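Long-range contact in fibrillarin-like rRNA/tRNA 2'-O-methyltransferase (Aeropyrum pernix, PDB 4DF3), which probably methylates ribose 2'-hydroxyls of rRNA and tRNA at sites chosen by a guide RNA, using S-adenosyl-L-methionine as methyl donor: residues 2-16 and 19-31. The protein carries 2 engineered substitutions. Sequence-based numbering, arbitrary orientation.
Sequences VEVVSVSRHDRWRGV and VELEDGSLRIATK. Engineered in segment 2-16: Ser8 (natural residue Arg), Arg9 (natural residue Glu).
Strand 6-9 runs antiparallel to strand 19-21 at 163°, and the hydrogen-bonded pair Ser6-Glu20 sets the register: Glu20 N donates to Ser6 O at 3.1 Å, while Glu20 O receives Val5 N where the chain turns a corner. The two faces differ in chemistry. On one, the Val7 and Val19 side chains run alongside each other in the same direction, CG2 to CG2 4.2 Å. Before the corner, the Val4 side chain crosses that of Val19 at about a right angle, CG1 to CG1 3.2 Å, and Val4 CG1 also meets Leu21 CD2; Phe45 and Tyr47 extend this apolar patch. The other face carries Glu20, whose CG, anti to the backbone N (chi1 172°), lies equally close to Val5 CG2, at 3.1 Å. Cut back to an alanine, Glu20 would lose CG and the carboxylate, which would probably leave Val5 CG2 with only CB against it and open a gap. Farther along, Val16 CG1 packs on Ile28 CB, Ile28 CG2 meets the Trp13 ring edge, and one water joins Gly15 O to Lys31 N. Main-chain bonds thus fix the pairing in this N-terminal antiparallel meander, while branched aliphatic groups pack on the face of Val7 and Val19, leaving the carboxylate on the other.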
ATOM      1  N   VAL A   2       9.133  -8.370  20.371  1.00 31.39           N
ATOM      2  CA  VAL A   2       9.432  -7.130  21.118  1.00 30.08           C
ATOM      3  C   VAL A   2       8.328  -6.909  22.195  1.00 28.79           C
ATOM      4  O   VAL A   2       7.170  -7.088  21.872  1.00 28.38           O
ATOM      5  CB  VAL A   2       9.525  -5.902  20.138  1.00 30.12           C
ATOM      6  CG1 VAL A   2       9.458  -4.595  20.910  1.00 28.80           C
ATOM      7  CG2 VAL A   2      10.817  -5.997  19.255  1.00 29.12           C
ATOM      8  N   GLU A   3       8.676  -6.556  23.448  1.00 28.01           N
ATOM      9  CA  GLU A   3       7.659  -6.351  24.521  1.00 28.43           C
ATOM     10  C   GLU A   3       6.947  -5.026  24.375  1.00 26.54           C
ATOM     11  O   GLU A   3       7.541  -4.012  24.001  1.00 27.44           O
ATOM     12  CB  GLU A   3       8.271  -6.401  25.941  1.00 29.88           C
ATOM     13  CG  GLU A   3       9.061  -7.668  26.244  1.00 33.82           C
ATOM     14  CD  GLU A   3       8.178  -8.875  26.409  1.00 40.20           C
ATOM     15  OE1 GLU A   3       6.930  -8.705  26.501  1.00 39.24           O
ATOM     16  OE2 GLU A   3       8.739 -10.000  26.441  1.00 44.24           O
ATOM     17  N   VAL A   4       5.658  -5.008  24.667  1.00 24.04           N
ATOM     18  CA  VAL A   4       4.934  -3.767  24.511  1.00 23.82           C
ATOM     19  C   VAL A   4       4.108  -3.505  25.748  1.00 22.95           C
ATOM     20  O   VAL A   4       3.599  -4.454  26.374  1.00 24.14           O
ATOM     21  CB  VAL A   4       3.973  -3.816  23.297  1.00 22.67           C
ATOM     22  CG1 VAL A   4       4.741  -3.974  21.982  1.00 24.25           C
ATOM     23  CG2 VAL A   4       2.959  -4.887  23.459  1.00 24.30           C
ATOM     24  N   VAL A   5       3.873  -2.235  26.014  1.00 23.52           N
ATOM     25  CA  VAL A   5       3.056  -1.865  27.187  1.00 23.77           C
ATOM     26  C   VAL A   5       1.559  -1.890  26.913  1.00 24.35           C
ATOM     27  O   VAL A   5       0.756  -2.129  27.818  1.00 25.55           O
ATOM     28  CB  VAL A   5       3.530  -0.537  27.859  1.00 23.76           C
ATOM     29  CG1 VAL A   5       5.026  -0.631  28.237  1.00 26.23           C
ATOM     30  CG2 VAL A   5       3.261   0.663  27.035  1.00 25.53           C
ATOM     31  N   SER A   6       1.182  -1.649  25.657  1.00 22.75           N
ATOM     32  CA  SER A   6      -0.233  -1.671  25.250  1.00 21.61           C
ATOM     33  C   SER A   6      -0.338  -1.755  23.743  1.00 21.23           C
ATOM     34  O   SER A   6       0.605  -1.378  23.022  1.00 20.01           O
ATOM     35  CB  SER A   6      -0.976  -0.417  25.656  1.00 22.53           C
ATOM     36  OG  SER A   6      -0.333   0.713  25.082  1.00 24.36           O
ATOM     37  N   VAL A   7      -1.485  -2.250  23.291  1.00 20.01           N
ATOM     38  CA  VAL A   7      -1.811  -2.333  21.854  1.00 20.42           C
ATOM     39  C   VAL A   7      -3.282  -1.921  21.849  1.00 21.87           C
ATOM     40  O   VAL A   7      -4.079  -2.453  22.623  1.00 24.07           O
ATOM     41  CB  VAL A   7      -1.611  -3.771  21.266  1.00 20.45           C
ATOM     42  CG1 VAL A   7      -2.052  -3.827  19.784  1.00 19.17           C
ATOM     43  CG2 VAL A   7      -0.115  -4.255  21.394  1.00 17.48           C
ATOM     44  N   SER A   8      -3.675  -0.989  20.998  1.00 20.54           N
ATOM     45  CA  SER A   8      -5.094  -0.671  20.872  1.00 20.62           C
ATOM     46  C   SER A   8      -5.386  -0.289  19.439  1.00 18.93           C
ATOM     47  O   SER A   8      -4.586   0.393  18.824  1.00 19.44           O
ATOM     48  CB  SER A   8      -5.556   0.421  21.859  1.00 20.80           C
ATOM     49  OG  SER A   8      -5.018   1.686  21.562  1.00 31.06           O
ATOM     50  N   ARG A   9      -6.502  -0.736  18.915  1.00 18.31           N
ATOM     51  CA  ARG A   9      -6.849  -0.352  17.538  1.00 16.65           C
ATOM     52  C   ARG A   9      -7.017   1.147  17.390  1.00 16.11           C
ATOM     53  O   ARG A   9      -7.572   1.838  18.227  1.00 14.92           O
ATOM     54  CB  ARG A   9      -8.072  -1.117  17.085  1.00 17.75           C
ATOM     55  CG  ARG A   9      -8.419  -1.066  15.614  1.00 19.54           C
ATOM     56  CD  ARG A   9      -9.717  -1.838  15.443  1.00 26.09           C
ATOM     57  NE  ARG A   9      -9.771  -2.399  14.095  1.00 24.97           N
ATOM     58  CZ  ARG A   9     -10.633  -3.407  13.822  1.00 35.70           C
ATOM     59  NH1 ARG A   9     -11.488  -3.797  14.788  1.00 41.22           N
ATOM     60  NH2 ARG A   9     -10.743  -4.006  12.640  1.00 27.79           N
ATOM     61  N   HIS A  10      -6.496   1.667  16.283  1.00 14.24           N
ATOM     62  CA  HIS A  10      -6.557   3.085  15.983  1.00 15.15           C
ATOM     63  C   HIS A  10      -8.006   3.467  15.804  1.00 16.17           C
ATOM     64  O   HIS A  10      -8.801   2.646  15.373  1.00 16.88           O
ATOM     65  CB  HIS A  10      -5.747   3.306  14.670  1.00 11.64           C
ATOM     66  CG  HIS A  10      -5.525   4.754  14.329  1.00 14.63           C
ATOM     67  ND1 HIS A  10      -6.433   5.476  13.599  1.00 15.29           N
ATOM     68  CD2 HIS A  10      -4.480   5.581  14.558  1.00 14.72           C
ATOM     69  CE1 HIS A  10      -5.986   6.700  13.414  1.00 16.58           C
ATOM     70  NE2 HIS A  10      -4.799   6.792  13.990  1.00 16.19           N
ATOM     71  N   ASP A  11      -8.366   4.702  16.168  1.00 18.31           N
ATOM     72  CA  ASP A  11      -9.795   5.101  16.187  1.00 21.93           C
ATOM     73  C   ASP A  11     -10.405   5.239  14.807  1.00 21.04           C
ATOM     74  O   ASP A  11     -11.652   5.038  14.616  1.00 22.72           O
ATOM     75  CB  ASP A  11     -10.018   6.380  16.976  1.00 23.25           C
ATOM     76  CG  ASP A  11      -9.818   6.158  18.465  1.00 31.04           C
ATOM     77  OD1 ASP A  11     -10.330   5.130  19.001  1.00 38.89           O
ATOM     78  OD2 ASP A  11      -9.134   6.998  19.073  1.00 38.26           O
ATOM     79  N   ARG A  12      -9.543   5.483  13.827  1.00 18.93           N
ATOM     80  CA  ARG A  12     -10.040   5.686  12.449  1.00 18.37           C
ATOM     81  C   ARG A  12      -9.494   4.686  11.402  1.00 16.90           C
ATOM     82  O   ARG A  12     -10.228   4.315  10.439  1.00 18.50           O
ATOM     83  CB  ARG A  12      -9.668   7.082  12.022  1.00 19.42           C
ATOM     84  CG  ARG A  12     -10.379   8.153  12.856  1.00 24.32           C
ATOM     85  CD  ARG A  12      -9.883   9.549  12.578  1.00 28.49           C
ATOM     86  NE  ARG A  12      -8.518   9.848  13.011  1.00 32.29           N
ATOM     87  CZ  ARG A  12      -7.523  10.033  12.164  1.00 33.35           C
ATOM     88  NH1 ARG A  12      -7.767   9.921  10.851  1.00 36.07           N
ATOM     89  NH2 ARG A  12      -6.319  10.334  12.599  1.00 30.32           N
ATOM     90  N   TRP A  13      -8.210   4.316  11.544  1.00 14.04           N
ATOM     91  CA  TRP A  13      -7.569   3.341  10.584  1.00 12.54           C
ATOM     92  C   TRP A  13      -7.880   1.949  11.108  1.00 12.43           C
ATOM     93  O   TRP A  13      -7.114   1.367  11.885  1.00 10.81           O
ATOM     94  CB  TRP A  13      -6.069   3.537  10.481  1.00 10.40           C
ATOM     95  CG  TRP A  13      -5.588   4.971  10.405  1.00 13.60           C
ATOM     96  CD1 TRP A  13      -6.226   5.997   9.786  1.00 15.89           C
ATOM     97  CD2 TRP A  13      -4.321   5.489  10.823  1.00 13.94           C
ATOM     98  NE1 TRP A  13      -5.473   7.146   9.844  1.00 15.80           N
ATOM     99  CE2 TRP A  13      -4.296   6.868  10.474  1.00 15.42           C
ATOM    100  CE3 TRP A  13      -3.221   4.945  11.483  1.00 14.29           C
ATOM    101  CZ2 TRP A  13      -3.232   7.687  10.772  1.00 16.02           C
ATOM    102  CZ3 TRP A  13      -2.140   5.753  11.811  1.00 14.84           C
ATOM    103  CH2 TRP A  13      -2.163   7.154  11.460  1.00 15.20           C
ATOM    104  N   ARG A  14      -9.021   1.418  10.688  1.00 12.61           N
ATOM    105  CA  ARG A  14      -9.482   0.108  11.173  1.00 15.46           C
ATOM    106  C   ARG A  14      -8.454  -0.950  10.736  1.00 14.24           C
ATOM    107  O   ARG A  14      -8.012  -0.904   9.623  1.00 14.40           O
ATOM    108  CB  ARG A  14     -10.835  -0.236  10.560  1.00 16.74           C
ATOM    109  CG  ARG A  14     -11.987   0.616  11.065  1.00 23.16           C
ATOM    110  CD  ARG A  14     -13.324  -0.198  10.945  1.00 31.83           C
ATOM    111  NE  ARG A  14     -14.495   0.651  11.158  1.00 32.59           N
ATOM    112  CZ  ARG A  14     -15.200   0.693  12.281  1.00 32.41           C
ATOM    113  NH1 ARG A  14     -14.874  -0.102  13.331  1.00 32.31           N
ATOM    114  NH2 ARG A  14     -16.232   1.520  12.345  1.00 27.91           N
ATOM    115  N   GLY A  15      -8.150  -1.925  11.602  1.00 14.22           N
ATOM    116  CA  GLY A  15      -7.183  -3.004  11.261  1.00 13.39           C
ATOM    117  C   GLY A  15      -5.714  -2.570  11.521  1.00 13.33           C
ATOM    118  O   GLY A  15      -4.759  -3.316  11.244  1.00 14.62           O
ATOM    119  N   VAL A  16      -5.540  -1.338  11.948  1.00 11.81           N
ATOM    120  CA  VAL A  16      -4.238  -0.794  12.299  1.00 11.31           C
ATOM    121  C   VAL A  16      -4.279  -0.526  13.801  1.00 11.65           C
ATOM    122  O   VAL A  16      -5.289  -0.007  14.302  1.00 12.66           O
ATOM    123  CB  VAL A  16      -3.883   0.497  11.525  1.00 10.64           C
ATOM    124  CG1 VAL A  16      -2.407   0.950  11.916  1.00 12.78           C
ATOM    125  CG2 VAL A  16      -4.010   0.229   9.932  1.00 11.51           C
ATOM    126  N   VAL A  19       0.740   0.903  19.008  1.00 16.21           N
ATOM    127  CA  VAL A  19       1.552   0.053  19.897  1.00 16.24           C
ATOM    128  C   VAL A  19       2.454   0.987  20.719  1.00 18.88           C
ATOM    129  O   VAL A  19       3.201   1.764  20.153  1.00 16.98           O
ATOM    130  CB  VAL A  19       2.407  -0.998  19.097  1.00 18.38           C
ATOM    131  CG1 VAL A  19       3.386  -1.796  20.027  1.00 16.08           C
ATOM    132  CG2 VAL A  19       1.519  -1.941  18.297  1.00 13.82           C
ATOM    133  N   GLU A  20       2.417   0.904  22.058  1.00 19.66           N
ATOM    134  CA  GLU A  20       3.350   1.685  22.828  1.00 23.11           C
ATOM    135  C   GLU A  20       4.464   0.783  23.336  1.00 24.15           C
ATOM    136  O   GLU A  20       4.191  -0.236  23.990  1.00 23.15           O
ATOM    137  CB  GLU A  20       2.645   2.339  24.022  1.00 25.25           C
ATOM    138  CG  GLU A  20       3.634   3.024  25.004  1.00 27.31           C
ATOM    139  CD  GLU A  20       2.936   4.004  25.933  1.00 31.36           C
ATOM    140  OE1 GLU A  20       1.707   4.229  25.770  1.00 33.82           O
ATOM    141  OE2 GLU A  20       3.635   4.543  26.797  1.00 35.16           O
ATOM    142  N   LEU A  21       5.713   1.161  23.083  1.00 25.54           N
ATOM    143  CA  LEU A  21       6.846   0.347  23.552  1.00 28.72           C
ATOM    144  C   LEU A  21       7.288   0.744  24.978  1.00 30.85           C
ATOM    145  O   LEU A  21       6.712   1.664  25.571  1.00 31.67           O
ATOM    146  CB  LEU A  21       8.005   0.343  22.552  1.00 29.04           C
ATOM    147  CG  LEU A  21       7.705   0.138  21.057  1.00 30.35           C
ATOM    148  CD1 LEU A  21       8.950   0.377  20.215  1.00 27.92           C
ATOM    149  CD2 LEU A  21       7.181  -1.279  20.721  1.00 28.99           C
ATOM    150  N   GLU A  22       8.246  -0.008  25.538  1.00 34.05           N
ATOM    151  CA  GLU A  22       8.814   0.272  26.885  1.00 36.66           C
ATOM    152  C   GLU A  22       8.971   1.763  27.271  1.00 38.05           C
ATOM    153  O   GLU A  22       8.614   2.177  28.392  1.00 39.73           O
ATOM    154  CB  GLU A  22      10.167  -0.418  27.000  1.00 37.58           C
ATOM    155  CG  GLU A  22      10.160  -1.949  26.700  1.00 37.98           C
ATOM    156  CD  GLU A  22      11.396  -2.588  27.244  1.00 42.17           C
ATOM    157  OE1 GLU A  22      12.344  -1.816  27.509  1.00 44.89           O
ATOM    158  OE2 GLU A  22      11.444  -3.835  27.443  1.00 45.71           O
ATOM    159  N   ASP A  23       9.494   2.567  26.335  1.00 38.63           N
ATOM    160  CA  ASP A  23       9.926   3.953  26.616  1.00 38.07           C
ATOM    161  C   ASP A  23       8.847   5.016  26.367  1.00 36.49           C
ATOM    162  O   ASP A  23       9.113   6.244  26.369  1.00 34.87           O
ATOM    163  CB  ASP A  23      11.166   4.279  25.783  1.00 38.41           C
ATOM    164  CG  ASP A  23      11.016   3.907  24.316  1.00 41.87           C
ATOM    165  OD1 ASP A  23      10.002   3.320  23.910  1.00 44.55           O
ATOM    166  OD2 ASP A  23      11.934   4.215  23.535  1.00 45.84           O
ATOM    167  N   GLY A  24       7.629   4.536  26.130  1.00 34.52           N
ATOM    168  CA  GLY A  24       6.550   5.395  25.728  1.00 32.75           C
ATOM    169  C   GLY A  24       6.501   5.778  24.244  1.00 31.71           C
ATOM    170  O   GLY A  24       5.557   6.472  23.875  1.00 31.12           O
ATOM    171  N   SER A  25       7.497   5.351  23.437  1.00 29.95           N
ATOM    172  CA  SER A  25       7.529   5.579  21.966  1.00 29.63           C
ATOM    173  C   SER A  25       6.444   4.690  21.284  1.00 28.97           C
ATOM    174  O   SER A  25       6.022   3.645  21.844  1.00 26.78           O
ATOM    175  CB  SER A  25       8.915   5.368  21.354  1.00 29.93           C
ATOM    176  OG  SER A  25       9.255   4.008  21.177  1.00 31.82           O
ATOM    177  N   LEU A  26       5.956   5.145  20.133  1.00 25.84           N
ATOM    178  CA  LEU A  26       4.791   4.539  19.578  1.00 24.57           C
ATOM    179  C   LEU A  26       5.109   4.007  18.178  1.00 22.42           C
ATOM    180  O   LEU A  26       6.002   4.524  17.477  1.00 21.99           O
ATOM    181  CB  LEU A  26       3.642   5.547  19.531  1.00 24.89           C
ATOM    182  CG  LEU A  26       2.902   5.994  20.816  1.00 26.07           C
ATOM    183  CD1 LEU A  26       1.881   7.103  20.424  1.00 28.52           C
ATOM    184  CD2 LEU A  26       2.186   4.858  21.500  1.00 24.94           C
ATOM    185  N   ARG A  27       4.376   2.945  17.805  1.00 21.32           N
ATOM    186  CA  ARG A  27       4.498   2.324  16.468  1.00 18.11           C
ATOM    187  C   ARG A  27       3.097   1.963  16.008  1.00 17.42           C
ATOM    188  O   ARG A  27       2.162   2.030  16.785  1.00 17.72           O
ATOM    189  CB  ARG A  27       5.335   1.053  16.600  1.00 18.95           C
ATOM    190  CG  ARG A  27       6.727   1.301  17.141  1.00 20.47           C
ATOM    191  CD  ARG A  27       7.565   1.964  16.029  1.00 25.99           C
ATOM    192  NE  ARG A  27       8.985   1.861  16.327  1.00 31.59           N
ATOM    193  CZ  ARG A  27       9.561   2.489  17.350  1.00 32.21           C
ATOM    194  NH1 ARG A  27       8.829   3.314  18.123  1.00 29.45           N
ATOM    195  NH2 ARG A  27      10.868   2.316  17.559  1.00 33.97           N
ATOM    196  N   ILE A  28       2.929   1.646  14.724  1.00 15.11           N
ATOM    197  CA  ILE A  28       1.680   1.081  14.272  1.00 12.11           C
ATOM    198  C   ILE A  28       1.940  -0.310  13.822  1.00 10.38           C
ATOM    199  O   ILE A  28       3.091  -0.677  13.556  1.00 11.46           O
ATOM    200  CB  ILE A  28       1.011   1.881  13.147  1.00 10.42           C
ATOM    201  CG1 ILE A  28       2.024   2.177  12.025  1.00  8.79           C
ATOM    202  CG2 ILE A  28       0.388   3.156  13.768  1.00 13.35           C
ATOM    203  CD1 ILE A  28       1.360   2.813  10.727  1.00 15.08           C
ATOM    204  N   ALA A  29       0.876  -1.128  13.771  1.00 10.39           N
ATOM    205  CA  ALA A  29       1.100  -2.554  13.519  1.00 10.22           C
ATOM    206  C   ALA A  29      -0.231  -3.084  12.912  1.00 10.41           C
ATOM    207  O   ALA A  29      -1.261  -2.441  13.034  1.00 11.42           O
ATOM    208  CB  ALA A  29       1.411  -3.303  14.794  1.00 10.06           C
ATOM    209  N   THR A  30      -0.151  -4.209  12.211  1.00 10.65           N
ATOM    210  CA  THR A  30      -1.357  -4.874  11.782  1.00 10.96           C
ATOM    211  C   THR A  30      -1.449  -6.264  12.524  1.00 10.79           C
ATOM    212  O   THR A  30      -0.488  -6.754  13.040  1.00 12.65           O
ATOM    213  CB  THR A  30      -1.382  -5.080  10.293  1.00 10.22           C
ATOM    214  OG1 THR A  30      -0.140  -5.677   9.859  1.00 11.10           O
ATOM    215  CG2 THR A  30      -1.653  -3.792   9.631  1.00  9.34           C
ATOM    216  N   LYS A  31      -2.643  -6.846  12.572  1.00 12.17           N
ATOM    217  CA  LYS A  31      -2.795  -8.147  13.195  1.00 13.23           C
ATOM    218  C   LYS A  31      -2.377  -9.205  12.198  1.00 13.98           C
ATOM    219  O   LYS A  31      -2.885  -9.248  11.056  1.00 13.80           O
ATOM    220  CB  LYS A  31      -4.257  -8.373  13.588  1.00 14.36           C
ATOM    221  CG  LYS A  31      -4.449  -9.631  14.437  1.00 18.98           C
ATOM    222  CD  LYS A  31      -5.942  -9.759  14.857  1.00 22.25           C
ATOM    223  CE  LYS A  31      -6.197  -8.778  16.024  1.00 25.66           C
ATOM    224  NZ  LYS A  31      -7.606  -8.890  16.582  1.00 27.65           N
TER
HETATM  225  O   HOH W   1      -4.709  -5.941  10.772  1.00 14.00           O